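Local coordinates for protein RNase NGR3 (Nicotiana glutinosa, PDB 1VD3) that probably cleaves RNA as a secreted ribonuclease of the T2 family, and binds the nucleotide 2'-UMP, at residues T75-W80 with Y112-L117; F119-S123 with A184-I188; P136-Y142 with S201-P207. All blocks are in the same frame, centred on the assembly; numbering follows the deposited sequence.

Contact 1: T75-W80 with Y112-L117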
loop_
_atom_site.group_PDB
_atom_site.type_symbol
_atom_site.label_atom_id
_atom_site.label_comp_id
_atom_site.label_asym_id
_atom_site.label_seq_id
_atom_site.Cartn_x
_atom_site.Cartn_y
_atom_site.Cartn_z
ATOM N N THR A 75 -4.357 -15.294 -3.114
ATOM C CA THR A 75 -3.928 -14.474 -1.982
ATOM C C THR A 75 -3.934 -13.009 -2.388
ATOM O O THR A 75 -4.367 -12.144 -1.633
ATOM C CB THR A 75 -2.503 -14.840 -1.519
ATOM O OG1 THR A 75 -2.457 -16.225 -1.161
ATOM C CG2 THR A 75 -2.102 -14.002 -0.308
ATOM N N MET A 76 -3.453 -12.744 -3.597
ATOM C CA MET A 76 -3.396 -11.389 -4.119
ATOM C C MET A 76 -4.788 -10.792 -4.292
ATOM O O MET A 76 -4.981 -9.589 -4.109
ATOM C CB MET A 76 -2.636 -11.383 -5.441
ATOM C CG MET A 76 -1.139 -11.582 -5.255
ATOM S SD MET A 76 -0.263 -11.824 -6.794
ATOM C CE MET A 76 -0.709 -10.305 -7.666
ATOM N N GLU A 77 -5.763 -11.628 -4.636
ATOM C CA GLU A 77 -7.123 -11.128 -4.799
ATOM C C GLU A 77 -7.607 -10.584 -3.466
ATOM O O GLU A 77 -8.461 -9.703 -3.420
ATOM C CB GLU A 77 -8.062 -12.245 -5.270
ATOM C CG GLU A 77 -7.676 -12.844 -6.609
ATOM C CD GLU A 77 -8.680 -13.867 -7.101
ATOM O OE1 GLU A 77 -9.070 -14.752 -6.310
ATOM O OE2 GLU A 77 -9.075 -13.792 -8.282
ATOM N N LYS A 78 -7.045 -11.101 -2.377
ATOM C CA LYS A 78 -7.447 -10.657 -1.047
ATOM C C LYS A 78 -6.523 -9.636 -0.390
ATOM O O LYS A 78 -6.974 -8.837 0.425
ATOM C CB LYS A 78 -7.613 -11.860 -0.115
ATOM C CG LYS A 78 -8.829 -12.719 -0.433
ATOM C CD LYS A 78 -9.150 -13.667 0.707
ATOM C CE LYS A 78 -10.400 -14.486 0.411
ATOM N NZ LYS A 78 -10.787 -15.352 1.565
ATOM N N ASN A 79 -5.241 -9.657 -0.737
ATOM C CA ASN A 79 -4.292 -8.726 -0.131
ATOM C C ASN A 79 -3.835 -7.603 -1.054
ATOM O O ASN A 79 -3.151 -6.675 -0.611
ATOM C CB ASN A 79 -3.061 -9.477 0.388
ATOM C CG ASN A 79 -3.397 -10.455 1.498
ATOM O OD1 ASN A 79 -4.214 -10.167 2.372
ATOM N ND2 ASN A 79 -2.753 -11.615 1.475
ATOM N N TRP A 80 -4.213 -7.691 -2.326
ATOM C CA TRP A 80 -3.838 -6.682 -3.315
ATOM C C TRP A 80 -4.991 -6.498 -4.301
ATOM O O TRP A 80 -4.806 -6.549 -5.521
ATOM C CB TRP A 80 -2.594 -7.142 -4.072
ATOM C CG TRP A 80 -1.870 -6.048 -4.794
ATOM C CD1 TRP A 80 -2.399 -4.883 -5.275
ATOM C CD2 TRP A 80 -0.479 -6.028 -5.127
ATOM N NE1 TRP A 80 -1.415 -4.136 -5.887
ATOM C CE2 TRP A 80 -0.230 -4.818 -5.812
ATOM C CE3 TRP A 80 0.583 -6.919 -4.916
ATOM C CZ2 TRP A 80 1.043 -4.475 -6.288
ATOM C CZ3 TRP A 80 1.849 -6.579 -5.391
ATOM C CH2 TRP A 80 2.064 -5.365 -6.070
ATOM N N TYR A 112 8.951 -10.058 -7.262
ATOM C CA TYR A 112 8.335 -8.752 -7.043
ATOM C C TYR A 112 7.027 -8.895 -6.270
ATOM O O TYR A 112 6.801 -8.222 -5.264
ATOM C CB TYR A 112 8.053 -8.070 -8.391
ATOM C CG TYR A 112 7.393 -6.710 -8.269
ATOM C CD1 TYR A 112 8.117 -5.592 -7.845
ATOM C CD2 TYR A 112 6.042 -6.549 -8.556
ATOM C CE1 TYR A 112 7.503 -4.346 -7.707
ATOM C CE2 TYR A 112 5.417 -5.314 -8.421
ATOM C CZ TYR A 112 6.153 -4.217 -7.994
ATOM O OH TYR A 112 5.527 -3.006 -7.841
ATOM N N PHE A 113 6.148 -9.764 -6.746
ATOM C CA PHE A 113 4.879 -9.934 -6.053
ATOM C C PHE A 113 5.026 -10.611 -4.690
ATOM O O PHE A 113 4.334 -10.251 -3.736
ATOM C CB PHE A 113 3.891 -10.679 -6.953
ATOM C CG PHE A 113 3.390 -9.841 -8.090
ATOM C CD1 PHE A 113 4.013 -9.873 -9.332
ATOM C CD2 PHE A 113 2.328 -8.960 -7.898
ATOM C CE1 PHE A 113 3.586 -9.033 -10.368
ATOM C CE2 PHE A 113 1.895 -8.117 -8.925
ATOM C CZ PHE A 113 2.528 -8.156 -10.163
ATOM N N GLN A 114 5.946 -11.564 -4.586
ATOM C CA GLN A 114 6.159 -12.252 -3.315
ATOM C C GLN A 114 6.691 -11.253 -2.287
ATOM O O GLN A 114 6.303 -11.278 -1.126
ATOM C CB GLN A 114 7.160 -13.395 -3.487
ATOM C CG GLN A 114 7.321 -14.250 -2.246
ATOM C CD GLN A 114 6.089 -15.085 -1.957
ATOM O OE1 GLN A 114 5.718 -15.954 -2.746
ATOM N NE2 GLN A 114 5.447 -14.824 -0.823
ATOM N N ALA A 115 7.579 -10.373 -2.729
ATOM C CA ALA A 115 8.144 -9.356 -1.852
ATOM C C ALA A 115 7.025 -8.494 -1.271
ATOM O O ALA A 115 6.974 -8.266 -0.068
ATOM C CB ALA A 115 9.129 -8.481 -2.629
ATOM N N ALA A 116 6.129 -8.022 -2.134
ATOM C CA ALA A 116 5.016 -7.190 -1.693
ATOM C C ALA A 116 4.186 -7.930 -0.650
ATOM O O ALA A 116 3.842 -7.379 0.401
ATOM C CB ALA A 116 4.141 -6.810 -2.882
ATOM N N LEU A 117 3.861 -9.183 -0.949
ATOM C CA LEU A 117 3.076 -9.998 -0.032
ATOM C C LEU A 117 3.820 -10.187 1.290
ATOM O O LEU A 117 3.222 -10.080 2.367
ATOM C CB LEU A 117 2.771 -11.364 -0.665
ATOM C CG LEU A 117 1.862 -11.344 -1.900
ATOM C CD1 LEU A 117 1.791 -12.737 -2.502
ATOM C CD2 LEU A 117 0.469 -10.854 -1.519
#
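Over one face of the Trp80 indole lies Phe113 CE2, while Tyr112 CE2 stands at the edge of the same ring, 4.1 Å from Trp80 CH2. The six-membered ring of Trp80 and the Phe113 ring are tilted at 44° to each other, so they pack obliquely. Phe113 is itself backed by its helix neighbour, since Tyr112 CD2 sits 3.9 Å above the centre of its ring plane. Ala116 suits its place by being small: its CB lies 3.4 Å from Trp80 CZ3. Trp80 reaches this far because its CG is turned anti to the backbone N (chi1 -162°), just where the chain leaves helix 73-79. Met76 brings a flexible chain up to Phe113, its CE 3.3 Å from Phe113 CD2 and its SD 4.9 Å from the ring centroid, an oblique Met-aromatic contact. Leu117 packs beside it, with CD2 4.1 Å from Met76 CG and near the apolar parts of Thr75 and Asn79. No hydrogen bond crosses. The polar ends are used elsewhere: Tyr112 OH bonds to Leu45 O, and Trp80 NE1 makes a weak bond to His43 O. The axes of 75-79 and 112-117 approach to 11.5 Å at 47°, a separation that large side chains must bridge. The result is a buried apolar interface of the RNase T2 fold between the end of helix 73-79, with the residue that follows it, and helix 109-123, completed by Trp94 and Phe93 of helix 91-102 and close to the nucleotide site, with Tyr112 touching His101, a predicted active-site residue.

Contact 2: F119-S123 with A184-I188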
loop_
_atom_site.group_PDB
_atom_site.type_symbol
_atom_site.label_atom_id
_atom_site.label_comp_id
_atom_site.label_asym_id
_atom_site.label_seq_id
_atom_site.Cartn_x
_atom_site.Cartn_y
_atom_site.Cartn_z
ATOM N N PHE A 119 6.236 -8.256 2.660
ATOM C CA PHE A 119 6.330 -7.033 3.440
ATOM C C PHE A 119 5.001 -6.585 4.022
ATOM O O PHE A 119 4.970 -5.919 5.055
ATOM C CB PHE A 119 6.983 -5.924 2.609
ATOM C CG PHE A 119 8.465 -6.108 2.456
ATOM C CD1 PHE A 119 9.018 -6.495 1.242
ATOM C CD2 PHE A 119 9.305 -5.951 3.553
ATOM C CE1 PHE A 119 10.386 -6.729 1.124
ATOM C CE2 PHE A 119 10.677 -6.184 3.445
ATOM C CZ PHE A 119 11.217 -6.575 2.228
ATOM N N ARG A 120 3.896 -6.945 3.375
ATOM C CA ARG A 120 2.599 -6.572 3.923
ATOM C C ARG A 120 2.445 -7.357 5.231
ATOM O O ARG A 120 2.028 -6.817 6.260
ATOM C CB ARG A 120 1.456 -6.950 2.972
ATOM C CG ARG A 120 0.125 -6.298 3.360
ATOM C CD ARG A 120 -1.061 -7.018 2.747
ATOM N NE ARG A 120 -1.235 -8.335 3.352
ATOM C CZ ARG A 120 -1.871 -8.558 4.499
ATOM N NH1 ARG A 120 -2.416 -7.552 5.175
ATOM N NH2 ARG A 120 -1.937 -9.789 4.986
ATOM N N LYS A 121 2.802 -8.635 5.187
ATOM C CA LYS A 121 2.692 -9.486 6.366
ATOM C C LYS A 121 3.647 -9.036 7.468
ATOM O O LYS A 121 3.269 -8.958 8.635
ATOM C CB LYS A 121 2.970 -10.946 5.993
ATOM C CG LYS A 121 1.973 -11.530 5.002
ATOM C CD LYS A 121 2.291 -12.986 4.674
ATOM C CE LYS A 121 1.233 -13.600 3.761
ATOM N NZ LYS A 121 1.139 -12.902 2.443
ATOM N N LYS A 122 4.885 -8.739 7.094
ATOM C CA LYS A 122 5.882 -8.299 8.061
ATOM C C LYS A 122 5.487 -6.990 8.739
ATOM O O LYS A 122 5.645 -6.848 9.955
ATOM C CB LYS A 122 7.240 -8.130 7.379
ATOM C CG LYS A 122 7.833 -9.422 6.846
ATOM C CD LYS A 122 9.122 -9.160 6.082
ATOM C CE LYS A 122 9.686 -10.442 5.489
ATOM N NZ LYS A 122 10.907 -10.188 4.675
ATOM N N SER A 123 4.970 -6.038 7.962
ATOM C CA SER A 123 4.580 -4.750 8.526
ATOM C C SER A 123 3.425 -4.912 9.509
ATOM O O SER A 123 3.279 -4.114 10.427
ATOM C CB SER A 123 4.217 -3.755 7.418
ATOM O OG SER A 123 3.073 -4.166 6.700
ATOM N N ALA A 184 15.377 -5.373 -1.651
ATOM C CA ALA A 184 14.110 -5.909 -1.158
ATOM C C ALA A 184 14.343 -6.903 -0.025
ATOM O O ALA A 184 13.625 -7.895 0.099
ATOM C CB ALA A 184 13.347 -6.590 -2.297
ATOM N N THR A 185 15.344 -6.632 0.803
ATOM C CA THR A 185 15.653 -7.525 1.911
ATOM C C THR A 185 14.910 -7.171 3.193
ATOM O O THR A 185 14.391 -8.054 3.876
ATOM C CB THR A 185 17.164 -7.545 2.193
ATOM O OG1 THR A 185 17.848 -8.130 1.078
ATOM C CG2 THR A 185 17.466 -8.355 3.450
ATOM N N ASP A 186 14.851 -5.884 3.520
ATOM C CA ASP A 186 14.169 -5.474 4.740
ATOM C C ASP A 186 13.741 -4.007 4.741
ATOM O O ASP A 186 14.091 -3.237 3.844
ATOM C CB ASP A 186 15.082 -5.763 5.937
ATOM C CG ASP A 186 14.439 -5.424 7.269
ATOM O OD1 ASP A 186 13.244 -5.741 7.460
ATOM O OD2 ASP A 186 15.139 -4.849 8.132
ATOM N N PHE A 187 12.965 -3.632 5.748
ATOM C CA PHE A 187 12.510 -2.257 5.888
ATOM C C PHE A 187 13.709 -1.424 6.308
ATOM O O PHE A 187 14.597 -1.911 7.009
ATOM C CB PHE A 187 11.424 -2.151 6.964
ATOM C CG PHE A 187 10.094 -2.728 6.556
ATOM C CD1 PHE A 187 9.520 -3.773 7.280
ATOM C CD2 PHE A 187 9.404 -2.213 5.462
ATOM C CE1 PHE A 187 8.277 -4.295 6.919
ATOM C CE2 PHE A 187 8.160 -2.729 5.093
ATOM C CZ PHE A 187 7.598 -3.772 5.825
ATOM N N ILE A 188 13.732 -0.171 5.874
ATOM C CA ILE A 188 14.809 0.749 6.213
ATOM C C ILE A 188 14.172 2.082 6.555
ATOM O O ILE A 188 12.972 2.266 6.357
ATOM C CB ILE A 188 15.759 0.979 5.023
ATOM C CG1 ILE A 188 14.961 1.469 3.812
ATOM C CG2 ILE A 188 16.510 -0.292 4.699
ATOM C CD1 ILE A 188 15.816 1.999 2.680
#
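The last turn of helix 109-123 faces the turn that leads into the short strand 187-188, with the CA atoms of Phe119 and Asp186 8.1 Å apart. The central feature is a T-shaped (edge-to-face) pair between Phe119 and Phe187, part of the packing of this helix on the antiparallel sheet of the RNase T2 fold. The edge of Phe119 points at the face of Phe187, with centroids 5.0 Å apart and planes at 65°; the nearest atom, Phe119 CD2, rides 3.6 Å above the Phe187 plane, toward the rim. Phenylalanine suits both positions, because each ring is large enough to bridge from helix to strand and offers nothing polar to bury. The rest of the Phe119 edge slots against the turn backbone: its CZ lies 3.5 Å from Ala184 O, and its CE2 is close to Asp186 CA. Val180 of strand 171-181 touches both rings. Lys122 borders the contact with its aliphatic root, CB 4.0 Å from Phe187 CE1, while its extended chain carries NZ toward the turn, still too far from Thr185 O (4.2 Å) for a hydrogen bond; Asp186 lies nearby without a salt bridge. Ser123 packs CB against Phe187 CZ at 3.7 Å. Its chi1 of 65° turns OG back over the helix, near the carbonyl oxygens of Phe119 and Arg120, and OG is also bonded to Gln15 NE2 of strand 10-16. Phe119 O, which accepts the helical bond from Ser123 N, also lies in the plane of the Phe187 ring at its edge, 3.5 Å from CZ.

Contact 3: P136-Y142 with S201-P207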
loop_
_atom_site.group_PDB
_atom_site.type_symbol
_atom_site.label_atom_id
_atom_site.label_comp_id
_atom_site.label_asym_id
_atom_site.label_seq_id
_atom_site.Cartn_x
_atom_site.Cartn_y
_atom_site.Cartn_z
ATOM N N PRO A 136 -10.688 0.243 14.100
ATOM C CA PRO A 136 -11.639 0.920 13.217
ATOM C C PRO A 136 -12.923 1.393 13.900
ATOM O O PRO A 136 -13.539 0.659 14.671
ATOM C CB PRO A 136 -11.915 -0.126 12.145
ATOM C CG PRO A 136 -10.631 -0.870 12.069
ATOM C CD PRO A 136 -10.277 -1.048 13.524
ATOM N N ARG A 137 -13.310 2.628 13.601
ATOM C CA ARG A 137 -14.522 3.238 14.137
ATOM C C ARG A 137 -14.714 4.576 13.426
ATOM O O ARG A 137 -13.752 5.154 12.928
ATOM C CB ARG A 137 -14.416 3.427 15.660
ATOM C CG ARG A 137 -13.231 4.251 16.151
ATOM C CD ARG A 137 -13.134 4.237 17.683
ATOM N NE ARG A 137 -14.266 4.903 18.324
ATOM C CZ ARG A 137 -14.469 4.950 19.641
ATOM N NH1 ARG A 137 -13.616 4.368 20.473
ATOM N NH2 ARG A 137 -15.529 5.582 20.128
ATOM N N ASN A 138 -15.954 5.054 13.362
ATOM C CA ASN A 138 -16.252 6.318 12.689
ATOM C C ASN A 138 -15.831 7.547 13.492
ATOM O O ASN A 138 -15.782 7.512 14.722
ATOM C CB ASN A 138 -17.747 6.401 12.368
ATOM C CG ASN A 138 -18.189 5.346 11.368
ATOM O OD1 ASN A 138 -18.057 4.147 11.613
ATOM N ND2 ASN A 138 -18.715 5.790 10.231
ATOM N N GLY A 139 -15.525 8.630 12.780
ATOM C CA GLY A 139 -15.117 9.867 13.425
ATOM C C GLY A 139 -13.616 10.007 13.612
ATOM O O GLY A 139 -12.904 9.012 13.739
ATOM N N GLU A 140 -13.132 11.246 13.633
ATOM C CA GLU A 140 -11.705 11.512 13.818
ATOM C C GLU A 140 -11.393 11.300 15.297
ATOM O O GLU A 140 -11.214 12.253 16.060
ATOM C CB GLU A 140 -11.379 12.949 13.404
ATOM C CG GLU A 140 -12.003 13.360 12.074
ATOM C CD GLU A 140 -11.579 14.747 11.624
ATOM O OE1 GLU A 140 -11.481 15.650 12.481
ATOM O OE2 GLU A 140 -11.357 14.940 10.412
ATOM N N HIS A 141 -11.311 10.031 15.678
ATOM C CA HIS A 141 -11.084 9.619 17.056
ATOM C C HIS A 141 -9.626 9.429 17.467
ATOM O O HIS A 141 -9.313 9.453 18.659
ATOM C CB HIS A 141 -11.849 8.310 17.299
ATOM C CG HIS A 141 -11.841 7.847 18.723
ATOM N ND1 HIS A 141 -12.645 8.405 19.692
ATOM C CD2 HIS A 141 -11.131 6.871 19.339
ATOM C CE1 HIS A 141 -12.434 7.793 20.845
ATOM N NE2 HIS A 141 -11.520 6.858 20.657
ATOM N N TYR A 142 -8.733 9.253 16.497
ATOM C CA TYR A 142 -7.331 9.012 16.820
ATOM C C TYR A 142 -6.340 10.096 16.438
ATOM O O TYR A 142 -6.432 10.697 15.373
ATOM C CB TYR A 142 -6.857 7.702 16.184
ATOM C CG TYR A 142 -7.666 6.491 16.582
ATOM C CD1 TYR A 142 -8.642 5.972 15.732
ATOM C CD2 TYR A 142 -7.466 5.875 17.816
ATOM C CE1 TYR A 142 -9.404 4.865 16.102
ATOM C CE2 TYR A 142 -8.219 4.770 18.198
ATOM C CZ TYR A 142 -9.186 4.271 17.338
ATOM O OH TYR A 142 -9.933 3.188 17.721
ATOM N N SER A 201 -4.177 16.531 13.033
ATOM C CA SER A 201 -3.689 15.957 14.277
ATOM C C SER A 201 -4.588 14.813 14.736
ATOM O O SER A 201 -4.139 13.896 15.423
ATOM C CB SER A 201 -3.635 17.036 15.356
ATOM O OG SER A 201 -4.899 17.657 15.500
ATOM N N LYS A 202 -5.860 14.886 14.351
ATOM C CA LYS A 202 -6.864 13.875 14.690
ATOM C C LYS A 202 -7.448 13.329 13.394
ATOM O O LYS A 202 -7.919 14.093 12.554
ATOM C CB LYS A 202 -7.994 14.502 15.512
ATOM C CG LYS A 202 -7.724 14.605 17.001
ATOM C CD LYS A 202 -8.065 13.296 17.690
ATOM C CE LYS A 202 -8.036 13.439 19.202
ATOM N NZ LYS A 202 -8.527 12.204 19.879
ATOM N N ILE A 203 -7.433 12.010 13.233
ATOM C CA ILE A 203 -7.978 11.419 12.020
ATOM C C ILE A 203 -8.861 10.206 12.272
ATOM O O ILE A 203 -8.860 9.627 13.358
ATOM C CB ILE A 203 -6.860 11.017 11.031
ATOM C CG1 ILE A 203 -5.930 9.990 11.675
ATOM C CG2 ILE A 203 -6.082 12.254 10.597
ATOM C CD1 ILE A 203 -4.860 9.459 10.725
ATOM N N GLU A 204 -9.607 9.836 11.238
ATOM C CA GLU A 204 -10.519 8.710 11.296
ATOM C C GLU A 204 -9.894 7.438 10.731
ATOM O O GLU A 204 -9.134 7.477 9.758
ATOM C CB GLU A 204 -11.784 9.051 10.512
ATOM C CG GLU A 204 -12.847 7.964 10.509
ATOM C CD GLU A 204 -14.036 8.349 9.663
ATOM O OE1 GLU A 204 -13.877 8.457 8.427
ATOM O OE2 GLU A 204 -15.129 8.554 10.236
ATOM N N PHE A 205 -10.215 6.318 11.368
ATOM C CA PHE A 205 -9.750 4.992 10.962
ATOM C C PHE A 205 -11.081 4.263 10.760
ATOM O O PHE A 205 -11.490 3.447 11.588
ATOM C CB PHE A 205 -8.925 4.367 12.097
ATOM C CG PHE A 205 -8.340 3.020 11.773
ATOM C CD1 PHE A 205 -8.063 2.655 10.459
ATOM C CD2 PHE A 205 -8.020 2.130 12.796
ATOM C CE1 PHE A 205 -7.473 1.421 10.171
ATOM C CE2 PHE A 205 -7.432 0.897 12.520
ATOM C CZ PHE A 205 -7.157 0.545 11.201
ATOM N N PRO A 206 -11.773 4.564 9.644
ATOM C CA PRO A 206 -13.073 4.012 9.249
ATOM C C PRO A 206 -13.210 2.495 9.165
ATOM O O PRO A 206 -12.376 1.807 8.581
ATOM C CB PRO A 206 -13.340 4.692 7.907
ATOM C CG PRO A 206 -11.959 4.826 7.329
ATOM C CD PRO A 206 -11.174 5.322 8.527
ATOM N N PRO A 207 -14.279 1.953 9.767
ATOM C CA PRO A 207 -14.537 0.511 9.755
ATOM C C PRO A 207 -15.128 0.118 8.399
ATOM O O PRO A 207 -15.496 0.984 7.603
ATOM C CB PRO A 207 -15.543 0.339 10.884
ATOM C CG PRO A 207 -16.359 1.604 10.768
ATOM C CD PRO A 207 -15.292 2.664 10.573
HETATM O O HOH W 1 -11.676 6.416 13.839
#
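Gly139 and Glu204 meet in the tightest part of this contact, where Gly139 N donates to Glu204 OE2 at 2.6 Å through the anti lone pair of the carboxylate. The backbone angles of Gly139 (92°/152°) would jam any CB against the preceding carbonyl, so glycine is required. Glu204 reaches it with an extended chain whose CG lies anti to the backbone N (chi1 -179°). With an alanine here, the carboxylate is gone and Gly139 N would probably lose its acceptor, leaving the corner freer to shift. Ile203 N gives Tyr142 O a straight bond of 2.7 Å, and Tyr142 N answers to Ile203 O; His141 and Tyr142 both stand opposite Ile203, a classic beta bulge. The loop between helices 125-131 and 144-155 thus pairs with strand 202-205, whose Glu204 backbone also bonds to His171 and Ile173 of strand 171-181. A water donates to Arg137 O and Gly139 O and accepts from Phe205 N. Apolar packing closes the inner side: Pro136 CG sits over the Phe205 face, 4.0 Å from the centroid, a CH-pi contact. The outer side, with exposed Arg137, His141 and Lys202, is held less regularly: the Arg137 guanidinium lies over the His141 ring, and Lys202 NZ bonds to His141 O at 3.1 Å from above the carbonyl plane. Buried Glu204 also has OE1 weakly bonded to Gln172 NE2 and close to Asp166 OD1; that nearness may favour a proton on one of the two acids, though the N-H donors on Glu204 would favour its ionised form.

Contacts 1 and 2 share helix 109-123, which carries them in succession; their centres are 13 Å apart and they touch where Asn79 OD1 approaches Arg120 NH2 at 3.5 Å, in packing and not as a hydrogen bond. Contact 3 stands off on its own, its centre 27 Å from that of contact 1, across the centre of the chain, and 26 Å from that of contact 2. Along the sequence its segments alternate with those of contact 2, and strand 187-188 is followed by strand 202-205. Contact 1 lies close to the site: the Trp80 side chain is about 8 Å from the bound 2'-UMP, and that of Tyr112 about 4 Å from the His101 side chain.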